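Ribosomal RNA processing protein 6 (Trypanosoma brucei brucei, PDB 4NLC) probably acts as a nuclear 3'-5' exoribonuclease in ribosomal RNA processing with the exosome, the chain here being its catalytic core of exonuclease and HRDC domains. Local coordinates at residues Leu64-Cys69 with Ala219-His224; Pro70-Asp75 with Arg117-Ile122; Asp79-Val84 with Met132-Pro137; Val95-His100 with Cys110-Ser115. The protein carries 1 engineered substitution. All blocks are in the same frame, centred on the assembly; numbering follows the deposited sequence.

Contact 1. Residues Leu64-Cys69 with Ala219-His224; sequences LSLVTC and AQQDTH
Leu66 CD2 sits over the centre of the His224 imidazole, 3.5 Å from the ring centroid and almost exactly on the ring normal, a CH-pi contact made by one methyl group. The opposite face carries a water, offset toward the rim, which joins backbone to backbone by accepting from Leu64 N and donating to His224 O. At the edge of the ring lie Leu64 O and the sulfur of Cys69, whose SG is 3.9 Å from His224 CE1 in an edge-on sulfur-aromatic contact.

The direct hydrogen bond between the segments uses this same edge. His224 NE2 donates to Leu64 O over 2.7 Å, with an N-H...O angle of 144°; the acceptor lies in the ring plane, whereas the donor stands above the carbonyl plane. With CG anti to the backbone N (chi1 -179°), the imidazole extends from helix 213-224 toward the loop. The other ring nitrogen, ND1, bonds to Asp120 OD2, and this grip from two directions fixes the ring's rotation; the nearby carboxylate would tend to stabilise a protonated imidazole.

Gln220 NE2 shares that carboxylate oxygen and also donates to a second water at 2.7 Å, which in turn donates to Leu66 O and Cys69 O. The other methyl of Leu66, CD1, packs 3.5 Å from Gln221 NE2, the two side chains crossing at about a right angle. Ser65 OG accepts from Val67 N at 3.0 Å, and the loop thus bears an ST turn, docked on helix 213-224 just ahead of the edge strand of the RNase H-like exonuclease fold.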
loop_
_atom_site.group_PDB
_atom_site.type_symbol
_atom_site.label_atom_id
_atom_site.label_comp_id
_atom_site.label_asym_id
_atom_site.label_seq_id
_atom_site.Cartn_x
_atom_site.Cartn_y
_atom_site.Cartn_z
ATOM N N LEU A 64 2.906 25.651 -6.298
ATOM C CA LEU A 64 3.497 26.253 -7.488
ATOM C C LEU A 64 2.615 26.010 -8.712
ATOM O O LEU A 64 1.628 25.273 -8.637
ATOM C CB LEU A 64 4.904 25.659 -7.710
ATOM C CG LEU A 64 5.926 25.788 -6.575
ATOM C CD1 LEU A 64 7.301 25.410 -7.072
ATOM C CD2 LEU A 64 5.977 27.213 -6.021
ATOM N N SER A 65 2.943 26.657 -9.827
ATOM C CA SER A 65 2.208 26.424 -11.058
ATOM C C SER A 65 2.647 25.080 -11.606
ATOM O O SER A 65 3.858 24.785 -11.628
ATOM C CB SER A 65 2.542 27.493 -12.089
ATOM O OG SER A 65 2.123 27.059 -13.370
ATOM N N LEU A 66 1.688 24.303 -12.117
ATOM C CA LEU A 66 2.011 23.026 -12.769
ATOM C C LEU A 66 2.729 23.261 -14.121
ATOM O O LEU A 66 3.424 22.376 -14.607
ATOM C CB LEU A 66 0.752 22.166 -12.967
ATOM C CG LEU A 66 0.173 21.498 -11.727
ATOM C CD1 LEU A 66 -1.164 20.857 -12.051
ATOM C CD2 LEU A 66 1.130 20.461 -11.143
ATOM N N VAL A 67 2.603 24.465 -14.691
ATOM C CA VAL A 67 3.239 24.813 -15.972
ATOM C C VAL A 67 4.768 24.930 -15.810
ATOM O O VAL A 67 5.510 24.342 -16.599
ATOM C CB VAL A 67 2.617 26.102 -16.604
ATOM C CG1 VAL A 67 3.284 26.465 -17.928
ATOM C CG2 VAL A 67 1.110 25.964 -16.797
ATOM N N THR A 68 5.233 25.663 -14.780
ATOM C CA THR A 68 6.657 25.942 -14.585
ATOM C C THR A 68 7.321 25.230 -13.381
ATOM O O THR A 68 8.516 25.429 -13.144
ATOM C CB THR A 68 6.863 27.446 -14.518
ATOM O OG1 THR A 68 5.997 27.992 -13.525
ATOM C CG2 THR A 68 6.601 28.128 -15.854
ATOM N N CYS A 69 6.569 24.391 -12.642
ATOM C CA CYS A 69 7.110 23.675 -11.481
ATOM C C CYS A 69 8.033 22.582 -11.982
ATOM O O CYS A 69 7.591 21.777 -12.816
ATOM C CB CYS A 69 5.995 23.095 -10.608
ATOM S SG CYS A 69 6.591 22.108 -9.208
ATOM N N ALA A 219 0.139 11.274 -10.831
ATOM C CA ALA A 219 1.081 10.995 -9.743
ATOM C C ALA A 219 1.625 12.294 -9.107
ATOM O O ALA A 219 1.598 12.458 -7.883
ATOM C CB ALA A 219 2.224 10.126 -10.257
ATOM N N GLN A 220 2.071 13.227 -9.950
ATOM C CA GLN A 220 2.567 14.524 -9.527
ATOM C C GLN A 220 1.509 15.328 -8.712
ATOM O O GLN A 220 1.859 15.916 -7.681
ATOM C CB GLN A 220 3.007 15.322 -10.767
ATOM C CG GLN A 220 3.468 16.733 -10.445
ATOM C CD GLN A 220 3.682 17.584 -11.675
ATOM O OE1 GLN A 220 3.078 17.375 -12.738
ATOM N NE2 GLN A 220 4.555 18.571 -11.549
ATOM N N GLN A 221 0.242 15.354 -9.179
ATOM C CA GLN A 221 -0.818 16.149 -8.558
ATOM C C GLN A 221 -1.300 15.622 -7.201
ATOM O O GLN A 221 -1.879 16.402 -6.446
ATOM C CB GLN A 221 -1.983 16.354 -9.523
ATOM C CG GLN A 221 -1.749 17.526 -10.462
ATOM C CD GLN A 221 -2.769 17.589 -11.556
ATOM O OE1 GLN A 221 -3.972 17.585 -11.315
ATOM N NE2 GLN A 221 -2.307 17.640 -12.791
ATOM N N ASP A 222 -0.995 14.347 -6.857
ATOM C CA ASP A 222 -1.336 13.763 -5.565
ATOM C C ASP A 222 -0.485 14.369 -4.427
ATOM O O ASP A 222 -0.944 14.363 -3.282
ATOM C CB ASP A 222 -1.182 12.227 -5.592
ATOM C CG ASP A 222 -2.381 11.443 -6.106
ATOM O OD1 ASP A 222 -3.428 12.073 -6.411
ATOM O OD2 ASP A 222 -2.281 10.204 -6.192
ATOM N N THR A 223 0.732 14.923 -4.738
ATOM C CA THR A 223 1.569 15.552 -3.709
ATOM C C THR A 223 1.758 17.056 -3.900
ATOM O O THR A 223 2.048 17.761 -2.936
ATOM C CB THR A 223 2.935 14.863 -3.602
ATOM O OG1 THR A 223 3.630 14.948 -4.854
ATOM C CG2 THR A 223 2.839 13.439 -3.117
ATOM N N HIS A 224 1.679 17.535 -5.151
ATOM C CA HIS A 224 1.894 18.938 -5.550
ATOM C C HIS A 224 1.162 19.993 -4.683
ATOM O O HIS A 224 1.746 21.043 -4.381
ATOM C CB HIS A 224 1.532 19.106 -7.024
ATOM C CG HIS A 224 1.735 20.498 -7.527
ATOM N ND1 HIS A 224 2.957 20.918 -7.998
ATOM C CD2 HIS A 224 0.857 21.529 -7.589
ATOM C CE1 HIS A 224 2.791 22.187 -8.336
ATOM N NE2 HIS A 224 1.543 22.600 -8.092
HETATM O O HOH W 1 3.501 22.915 -5.430
HETATM O O HOH W 2 4.943 20.427 -13.485
#

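Contact 2. Residues Pro70-Asp75 with Arg117-Ile122; sequences PLTFVD and RTQDFI
Thr72 and Val74 of strand 71-74, with Pro70 just before it, trade backbone hydrogen bonds with Asp120 and Ile122 in a regular parallel ladder. Asp120 N donates to Pro70 O at 3.0 Å, Thr72 N to Asp120 O, Ile122 N to Thr72 O, and Val74 N to Ile122 O at 2.7 Å, the last with an N-H...O angle of 177°. CA-H...O contacts from Leu71, Phe121 and Phe73 fill the intervals.

A water supplements the ladder, donating to Asp120 O, accepting from Gln119 NE2 and bonding to Thr72 OG1 at 2.7 Å.

Apolar packing divides between the two faces. Beside Asp120, whose carboxylate bonds Ser115, Leu71 CD1 meets Ile122 CD1 at 3.9 Å. Phe73 holds CG anti to the backbone N (chi1 -178°), and its ring edge meets Ile122 CG2, 3.6 Å from Phe73 CD1. On the other face Thr72 and Phe121 lie side by side, Thr72 CB 3.8 Å from Phe121 CD1. Just before the strand Pro70 CD rests 3.4 Å from Thr118 O.

Helix 213-224 covers the Leu71 and Ile122 face, helix 77-87 the Phe121 face: a parallel edge strand joined to the mixed sheet of an RNase H-like alpha/beta fold.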
loop_
_atom_site.group_PDB
_atom_site.type_symbol
_atom_site.label_atom_id
_atom_site.label_comp_id
_atom_site.label_asym_id
_atom_site.label_seq_id
_atom_site.Cartn_x
_atom_site.Cartn_y
_atom_site.Cartn_z
ATOM N N PRO A 70 9.286 22.495 -11.470
ATOM C CA PRO A 70 10.170 21.410 -11.920
ATOM C C PRO A 70 9.622 20.073 -11.453
ATOM O O PRO A 70 9.092 19.951 -10.333
ATOM C CB PRO A 70 11.523 21.737 -11.271
ATOM C CG PRO A 70 11.416 23.132 -10.782
ATOM C CD PRO A 70 9.965 23.355 -10.480
ATOM N N LEU A 71 9.649 19.105 -12.364
ATOM C CA LEU A 71 9.246 17.722 -12.102
ATOM C C LEU A 71 10.402 16.825 -12.535
ATOM O O LEU A 71 10.856 16.920 -13.683
ATOM C CB LEU A 71 7.954 17.363 -12.858
ATOM C CG LEU A 71 7.526 15.872 -12.857
ATOM C CD1 LEU A 71 7.269 15.331 -11.428
ATOM C CD2 LEU A 71 6.306 15.665 -13.739
ATOM N N THR A 72 10.891 15.972 -11.622
ATOM C CA THR A 72 11.984 15.040 -11.931
ATOM C C THR A 72 11.515 13.602 -11.744
ATOM O O THR A 72 10.885 13.276 -10.733
ATOM C CB THR A 72 13.241 15.368 -11.120
ATOM O OG1 THR A 72 13.591 16.734 -11.339
ATOM C CG2 THR A 72 14.436 14.430 -11.444
ATOM N N PHE A 73 11.783 12.766 -12.749
ATOM C CA PHE A 73 11.452 11.353 -12.716
ATOM C C PHE A 73 12.732 10.636 -12.312
ATOM O O PHE A 73 13.731 10.752 -13.001
ATOM C CB PHE A 73 10.890 10.858 -14.065
ATOM C CG PHE A 73 10.499 9.395 -13.997
ATOM C CD1 PHE A 73 9.362 8.992 -13.312
ATOM C CD2 PHE A 73 11.293 8.419 -14.584
ATOM C CE1 PHE A 73 9.025 7.633 -13.208
ATOM C CE2 PHE A 73 10.955 7.064 -14.483
ATOM C CZ PHE A 73 9.829 6.681 -13.792
ATOM N N VAL A 74 12.713 9.952 -11.155
ATOM C CA VAL A 74 13.884 9.304 -10.570
ATOM C C VAL A 74 13.775 7.792 -10.763
ATOM O O VAL A 74 12.829 7.170 -10.254
ATOM C CB VAL A 74 14.024 9.690 -9.057
ATOM C CG1 VAL A 74 15.122 8.870 -8.373
ATOM C CG2 VAL A 74 14.236 11.191 -8.863
ATOM N N ASP A 75 14.751 7.197 -11.493
ATOM C CA ASP A 75 14.707 5.766 -11.726
ATOM C C ASP A 75 16.075 5.108 -11.702
ATOM O O ASP A 75 16.201 3.956 -12.141
ATOM C CB ASP A 75 13.908 5.412 -13.007
ATOM C CG ASP A 75 14.516 5.811 -14.340
ATOM O OD1 ASP A 75 15.458 6.646 -14.347
ATOM O OD2 ASP A 75 14.000 5.342 -15.393
ATOM N N ARG A 117 8.494 22.395 -1.311
ATOM C CA ARG A 117 7.968 23.735 -1.592
ATOM C C ARG A 117 8.400 24.252 -2.972
ATOM O O ARG A 117 7.761 25.150 -3.493
ATOM C CB ARG A 117 8.446 24.740 -0.510
ATOM C CG ARG A 117 8.009 24.400 0.915
ATOM C CD ARG A 117 6.493 24.298 1.063
ATOM N NE ARG A 117 6.170 24.134 2.468
ATOM C CZ ARG A 117 4.992 24.375 3.020
ATOM N NH1 ARG A 117 3.961 24.742 2.270
ATOM N NH2 ARG A 117 4.832 24.246 4.326
ATOM N N THR A 118 9.494 23.720 -3.544
ATOM C CA THR A 118 10.055 24.260 -4.798
ATOM C C THR A 118 9.974 23.329 -6.008
ATOM O O THR A 118 10.232 23.772 -7.132
ATOM C CB THR A 118 11.518 24.715 -4.568
ATOM O OG1 THR A 118 12.250 23.705 -3.840
ATOM C CG2 THR A 118 11.596 26.048 -3.860
ATOM N N GLN A 119 9.645 22.045 -5.789
ATOM C CA GLN A 119 9.606 21.086 -6.882
ATOM C C GLN A 119 8.950 19.763 -6.513
ATOM O O GLN A 119 8.742 19.468 -5.329
ATOM C CB GLN A 119 11.031 20.847 -7.427
ATOM C CG GLN A 119 11.979 20.273 -6.399
ATOM C CD GLN A 119 13.386 20.190 -6.916
ATOM O OE1 GLN A 119 14.335 20.565 -6.226
ATOM N NE2 GLN A 119 13.563 19.629 -8.101
ATOM N N ASP A 120 8.669 18.958 -7.554
ATOM C CA ASP A 120 8.051 17.652 -7.445
ATOM C C ASP A 120 9.001 16.562 -7.933
ATOM O O ASP A 120 9.834 16.814 -8.796
ATOM C CB ASP A 120 6.748 17.633 -8.285
ATOM C CG ASP A 120 5.687 18.634 -7.856
ATOM O OD1 ASP A 120 5.625 18.963 -6.651
ATOM O OD2 ASP A 120 4.908 19.069 -8.717
ATOM N N PHE A 121 8.841 15.339 -7.403
ATOM C CA PHE A 121 9.618 14.166 -7.768
ATOM C C PHE A 121 8.702 12.968 -7.889
ATOM O O PHE A 121 7.683 12.890 -7.201
ATOM C CB PHE A 121 10.696 13.870 -6.722
ATOM C CG PHE A 121 11.719 14.971 -6.556
ATOM C CD1 PHE A 121 12.835 15.040 -7.393
ATOM C CD2 PHE A 121 11.568 15.943 -5.566
ATOM C CE1 PHE A 121 13.788 16.051 -7.234
ATOM C CE2 PHE A 121 12.527 16.949 -5.399
ATOM C CZ PHE A 121 13.643 16.980 -6.224
ATOM N N ILE A 122 9.039 12.072 -8.805
ATOM C CA ILE A 122 8.350 10.791 -9.002
ATOM C C ILE A 122 9.435 9.756 -8.974
ATOM O O ILE A 122 10.369 9.847 -9.766
ATOM C CB ILE A 122 7.441 10.696 -10.258
ATOM C CG1 ILE A 122 6.197 11.583 -10.096
ATOM C CG2 ILE A 122 7.031 9.237 -10.535
ATOM C CD1 ILE A 122 5.437 11.857 -11.413
HETATM O O HOH W 3 11.849 18.262 -9.892
#

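Contact 3. Residues Asp79-Val84 with Met132-Pro137; sequences DLEALV and MYLMAP
Val84 and Met135 bring their CA atoms to 6.0 Å, and one helical turn before Val84, Glu81 comes to 6.9 Å from Leu134, CA to CA, where helix 77-87 runs beside a 3-10 turn. In the helix Val84 N bonds to Leu80 O, four residues back; across from it Met135 N and Ala136 N each reach only three residues back, to Met132 O and Tyr133 O, which marks the tighter winding before helix 136-140 takes over.

The Val84 methyls straddle the Leu134 carbonyl oxygen, CG1 lying 3.5 Å from Leu134 O, while CG2 also turns to Met135 CA. Nothing but packing joins the two sides. Leu80, its CG anti to the backbone N (chi1 -179°), divides its methyls between two methionines: CD1 is 4.0 Å from Met135 SD, and CD2 is as far from Met132 SD. Leu80 crosses both thioether chains at about a right angle. This pair of elements lies against one face of the central sheet of the RNase H-like exonuclease fold, where Met132 and Met135 rest on Met112, and Leu83 fills in on Phe121, Ile114 and Val123.

Met135 CG touches Leu80 CD1 and Val84 CG2; further along the chain, a chi3 of 69° sets Met135 CE, which meets the same Val84 methyl, CG2, at 4.1 Å. Toward the outer side, Glu81 uses its aliphatic stem, CG approaching Leu134 CD1 to 3.8 Å, with carboxylate atom OE2 equally close to that methyl.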
loop_
_atom_site.group_PDB
_atom_site.type_symbol
_atom_site.label_atom_id
_atom_site.label_comp_id
_atom_site.label_asym_id
_atom_site.label_seq_id
_atom_site.Cartn_x
_atom_site.Cartn_y
_atom_site.Cartn_z
ATOM N N ASP A 79 20.388 9.015 -8.951
ATOM C CA ASP A 79 19.306 10.007 -8.946
ATOM C C ASP A 79 18.483 9.957 -7.668
ATOM O O ASP A 79 18.008 10.994 -7.218
ATOM C CB ASP A 79 18.449 9.909 -10.201
ATOM C CG ASP A 79 19.195 10.462 -11.405
ATOM O OD1 ASP A 79 19.944 11.462 -11.240
ATOM O OD2 ASP A 79 19.086 9.865 -12.495
ATOM N N LEU A 80 18.373 8.770 -7.059
ATOM C CA LEU A 80 17.689 8.568 -5.782
ATOM C C LEU A 80 18.500 9.215 -4.646
ATOM O O LEU A 80 17.922 9.885 -3.784
ATOM C CB LEU A 80 17.443 7.066 -5.519
ATOM C CG LEU A 80 16.712 6.703 -4.227
ATOM C CD1 LEU A 80 15.335 7.392 -4.153
ATOM C CD2 LEU A 80 16.579 5.182 -4.080
ATOM N N GLU A 81 19.827 9.011 -4.656
ATOM C CA GLU A 81 20.752 9.582 -3.675
ATOM C C GLU A 81 20.762 11.101 -3.783
ATOM O O GLU A 81 20.724 11.767 -2.752
ATOM C CB GLU A 81 22.181 9.036 -3.881
ATOM C CG GLU A 81 22.282 7.560 -3.553
ATOM C CD GLU A 81 23.631 6.933 -3.817
ATOM O OE1 GLU A 81 24.166 7.107 -4.936
ATOM O OE2 GLU A 81 24.133 6.232 -2.914
ATOM N N ALA A 82 20.814 11.649 -5.032
ATOM C CA ALA A 82 20.772 13.094 -5.259
ATOM C C ALA A 82 19.458 13.654 -4.673
ATOM O O ALA A 82 19.469 14.704 -4.022
ATOM C CB ALA A 82 20.866 13.419 -6.756
ATOM N N LEU A 83 18.347 12.928 -4.868
ATOM C CA LEU A 83 17.033 13.327 -4.346
ATOM C C LEU A 83 17.027 13.330 -2.782
ATOM O O LEU A 83 16.571 14.287 -2.179
ATOM C CB LEU A 83 15.924 12.420 -4.914
ATOM C CG LEU A 83 14.595 12.399 -4.129
ATOM C CD1 LEU A 83 13.888 13.773 -4.158
ATOM C CD2 LEU A 83 13.695 11.323 -4.625
ATOM N N VAL A 84 17.584 12.293 -2.159
ATOM C CA VAL A 84 17.684 12.156 -0.705
ATOM C C VAL A 84 18.427 13.387 -0.097
ATOM O O VAL A 84 17.995 13.891 0.934
ATOM C CB VAL A 84 18.276 10.764 -0.304
ATOM C CG1 VAL A 84 18.751 10.721 1.155
ATOM C CG2 VAL A 84 17.254 9.660 -0.567
ATOM N N MET A 132 15.743 1.532 -2.118
ATOM C CA MET A 132 14.851 2.460 -1.411
ATOM C C MET A 132 15.257 2.710 0.058
ATOM O O MET A 132 14.937 3.766 0.602
ATOM C CB MET A 132 13.391 2.021 -1.530
ATOM C CG MET A 132 12.807 2.217 -2.920
ATOM S SD MET A 132 12.791 3.936 -3.462
ATOM C CE MET A 132 11.402 4.552 -2.506
ATOM N N TYR A 133 16.046 1.784 0.650
ATOM C CA TYR A 133 16.562 1.896 2.020
ATOM C C TYR A 133 17.380 3.190 2.206
ATOM O O TYR A 133 17.482 3.700 3.327
ATOM C CB TYR A 133 17.390 0.655 2.393
ATOM C CG TYR A 133 18.707 0.527 1.649
ATOM C CD1 TYR A 133 19.863 1.118 2.135
ATOM C CD2 TYR A 133 18.808 -0.250 0.500
ATOM C CE1 TYR A 133 21.086 0.967 1.484
ATOM C CE2 TYR A 133 20.029 -0.416 -0.157
ATOM C CZ TYR A 133 21.160 0.222 0.323
ATOM O OH TYR A 133 22.369 0.094 -0.316
ATOM N N LEU A 134 17.929 3.724 1.091
ATOM C CA LEU A 134 18.705 4.982 1.061
ATOM C C LEU A 134 17.894 6.208 1.465
ATOM O O LEU A 134 18.465 7.252 1.734
ATOM C CB LEU A 134 19.398 5.210 -0.303
ATOM C CG LEU A 134 20.496 4.187 -0.665
ATOM C CD1 LEU A 134 20.921 4.339 -2.105
ATOM C CD2 LEU A 134 21.697 4.275 0.264
ATOM N N MET A 135 16.576 6.068 1.527
ATOM C CA MET A 135 15.655 7.125 1.926
ATOM C C MET A 135 15.492 7.166 3.452
ATOM O O MET A 135 14.927 8.128 3.951
ATOM C CB MET A 135 14.274 6.923 1.259
ATOM C CG MET A 135 14.344 6.843 -0.258
ATOM S SD MET A 135 12.886 7.538 -1.025
ATOM C CE MET A 135 13.148 9.339 -0.601
ATOM N N ALA A 136 15.980 6.139 4.183
ATOM C CA ALA A 136 15.910 6.078 5.657
ATOM C C ALA A 136 16.440 7.360 6.378
ATOM O O ALA A 136 15.807 7.769 7.343
ATOM C CB ALA A 136 16.595 4.821 6.198
ATOM N N PRO A 137 17.485 8.094 5.926
ATOM C CA PRO A 137 17.849 9.341 6.650
ATOM C C PRO A 137 16.734 10.409 6.590
ATOM O O PRO A 137 16.529 11.120 7.561
ATOM C CB PRO A 137 19.112 9.810 5.921
ATOM C CG PRO A 137 19.669 8.584 5.280
ATOM C CD PRO A 137 18.454 7.830 4.836
#

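Contact 4. Residues Val95-His100 with Cys110-Ser115; sequences VDLEHH and CLMQIS
Glu98 O is gripped by two successive backbone N-H groups: Cys110 N at 2.8 Å, and Leu111 N in a weak bond at 3.4 Å. Two residues thus face one, a classic beta bulge in the hairpin of strands 92-100 and 108-115. At the bulge itself, Cys110 SG rests 3.6 Å from His100 CB. Beyond it the antiparallel ladder is regular. Glu98 N donates to Leu111 O at 2.8 Å, and Asp96 and Gln113 form a hydrogen-bonded pair, the bond from Gln113 N to Asp96 O being nearly straight at 172°.

On one face the side chains are apolar. Leu97 and Met112 lie side by side, CD2 of Leu97 touching CE of Met112 at 3.7 Å; Met112 is extended until a bend at chi3 (-82°) places that CE. Val95 CG1 packs obliquely against Met112 CG, and helix 152-162 covers Leu97 and Met112.

The face of Asp96, Glu98 and Gln113 is largely polar, with Leu111 beside them. Asp96 and Gln113 point the same way, whereas Glu98 crosses Gln113 at about a right angle, Glu98 CB lying 3.9 Å from Leu111 CB. Asp222 of helix 213-224 approaches both acids, and Asp154 approaches Asp96. Such a gathering of carboxylates at the sheet is consistent with the acidic active site of DEDD exonucleases, in which such acids share metal ions.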
loop_
_atom_site.group_PDB
_atom_site.type_symbol
_atom_site.label_atom_id
_atom_site.label_comp_id
_atom_site.label_asym_id
_atom_site.label_seq_id
_atom_site.Cartn_x
_atom_site.Cartn_y
_atom_site.Cartn_z
ATOM N N VAL A 95 4.394 13.321 0.745
ATOM C CA VAL A 95 4.644 12.004 0.194
ATOM C C VAL A 95 3.323 11.274 -0.104
ATOM O O VAL A 95 2.336 11.411 0.629
ATOM C CB VAL A 95 5.582 11.148 1.114
ATOM C CG1 VAL A 95 6.023 9.848 0.419
ATOM C CG2 VAL A 95 6.810 11.937 1.606
ATOM N N ASP A 96 3.330 10.477 -1.178
ATOM C CA ASP A 96 2.266 9.561 -1.568
ATOM C C ASP A 96 2.883 8.346 -2.294
ATOM O O ASP A 96 4.046 8.374 -2.702
ATOM C CB ASP A 96 1.151 10.240 -2.389
ATOM C CG ASP A 96 -0.142 9.425 -2.507
ATOM O OD1 ASP A 96 -0.387 8.548 -1.627
ATOM O OD2 ASP A 96 -0.914 9.669 -3.468
ATOM N N LEU A 97 2.119 7.270 -2.413
ATOM C CA LEU A 97 2.591 6.053 -3.058
ATOM C C LEU A 97 1.524 5.530 -3.997
ATOM O O LEU A 97 0.335 5.696 -3.717
ATOM C CB LEU A 97 2.838 4.958 -1.985
ATOM C CG LEU A 97 3.856 5.157 -0.851
ATOM C CD1 LEU A 97 3.836 3.962 0.095
ATOM C CD2 LEU A 97 5.255 5.272 -1.371
ATOM N N GLU A 98 1.935 4.839 -5.077
ATOM C CA GLU A 98 1.005 4.083 -5.933
ATOM C C GLU A 98 1.359 2.601 -5.723
ATOM O O GLU A 98 2.514 2.270 -5.407
ATOM C CB GLU A 98 1.016 4.515 -7.401
ATOM C CG GLU A 98 0.691 5.990 -7.615
ATOM C CD GLU A 98 -0.663 6.487 -7.140
ATOM O OE1 GLU A 98 -1.590 5.662 -6.982
ATOM O OE2 GLU A 98 -0.800 7.715 -6.939
ATOM N N HIS A 99 0.377 1.723 -5.811
ATOM C CA HIS A 99 0.546 0.305 -5.442
ATOM C C HIS A 99 -0.133 -0.667 -6.435
ATOM O O HIS A 99 -0.966 -0.251 -7.242
ATOM C CB HIS A 99 -0.059 0.161 -4.014
ATOM C CG HIS A 99 0.117 -1.153 -3.316
ATOM N ND1 HIS A 99 -0.885 -2.104 -3.321
ATOM C CD2 HIS A 99 1.110 -1.573 -2.499
ATOM C CE1 HIS A 99 -0.440 -3.106 -2.576
ATOM N NE2 HIS A 99 0.759 -2.840 -2.072
ATOM N N HIS A 100 0.250 -1.950 -6.387
ATOM C CA HIS A 100 -0.339 -2.997 -7.213
ATOM C C HIS A 100 -0.709 -4.195 -6.334
ATOM O O HIS A 100 0.120 -4.684 -5.580
ATOM C CB HIS A 100 0.594 -3.432 -8.375
ATOM C CG HIS A 100 -0.048 -4.483 -9.244
ATOM N ND1 HIS A 100 -1.019 -4.151 -10.185
ATOM C CD2 HIS A 100 0.072 -5.831 -9.204
ATOM C CE1 HIS A 100 -1.414 -5.298 -10.718
ATOM N NE2 HIS A 100 -0.787 -6.336 -10.163
ATOM N N CYS A 110 4.510 0.516 -6.349
ATOM C CA CYS A 110 4.940 0.803 -7.719
ATOM C C CYS A 110 5.656 2.139 -7.926
ATOM O O CYS A 110 6.521 2.247 -8.799
ATOM C CB CYS A 110 3.745 0.702 -8.648
ATOM S SG CYS A 110 3.152 -0.983 -8.855
ATOM N N LEU A 111 5.243 3.158 -7.180
ATOM C CA LEU A 111 5.712 4.520 -7.361
ATOM C C LEU A 111 5.610 5.269 -6.068
ATOM O O LEU A 111 4.741 4.972 -5.249
ATOM C CB LEU A 111 4.765 5.174 -8.373
ATOM C CG LEU A 111 5.309 6.185 -9.356
ATOM C CD1 LEU A 111 6.338 5.555 -10.310
ATOM C CD2 LEU A 111 4.150 6.826 -10.134
ATOM N N MET A 112 6.521 6.228 -5.875
ATOM C CA MET A 112 6.527 7.101 -4.704
ATOM C C MET A 112 6.552 8.516 -5.291
ATOM O O MET A 112 7.321 8.792 -6.207
ATOM C CB MET A 112 7.763 6.856 -3.807
ATOM C CG MET A 112 7.866 7.820 -2.626
ATOM S SD MET A 112 9.338 7.567 -1.596
ATOM C CE MET A 112 8.794 6.232 -0.591
ATOM N N GLN A 113 5.710 9.395 -4.774
ATOM C CA GLN A 113 5.684 10.770 -5.244
ATOM C C GLN A 113 6.110 11.619 -4.056
ATOM O O GLN A 113 5.740 11.333 -2.908
ATOM C CB GLN A 113 4.272 11.170 -5.746
ATOM C CG GLN A 113 3.753 10.317 -6.916
ATOM C CD GLN A 113 2.759 9.301 -6.452
ATOM O OE1 GLN A 113 1.578 9.579 -6.281
ATOM N NE2 GLN A 113 3.217 8.114 -6.192
ATOM N N ILE A 114 6.929 12.628 -4.328
ATOM C CA ILE A 114 7.413 13.542 -3.296
ATOM C C ILE A 114 7.331 14.960 -3.804
ATOM O O ILE A 114 7.877 15.253 -4.864
ATOM C CB ILE A 114 8.869 13.218 -2.801
ATOM C CG1 ILE A 114 8.986 11.807 -2.169
ATOM C CG2 ILE A 114 9.345 14.270 -1.781
ATOM C CD1 ILE A 114 10.175 11.026 -2.660
ATOM N N SER A 115 6.754 15.858 -3.008
ATOM C CA SER A 115 6.790 17.271 -3.345
ATOM C C SER A 115 7.472 18.038 -2.232
ATOM O O SER A 115 7.256 17.755 -1.049
ATOM C CB SER A 115 5.393 17.849 -3.562
ATOM O OG SER A 115 4.759 17.401 -4.750
#

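From the N terminus, the loop 64-69 waits longest for its partner: contact 1 closes on helix 213-224 some 150 residues later, and the other three contacts fall within that span. Strand 71-74 then pairs with 120-122 in contact 2, while helix 77-87 finds residues 132-137 in contact 3, so these two closures cross. Contact 4, the hairpin 95-100 with 110-115, is the most local and lies within both. Asp120 of contact 2 ties the sheet to contact 1 and, through Ser115, to contact 4; Met112 links contact 4 to contact 3. Together they join the sheet to helical layers on both its faces.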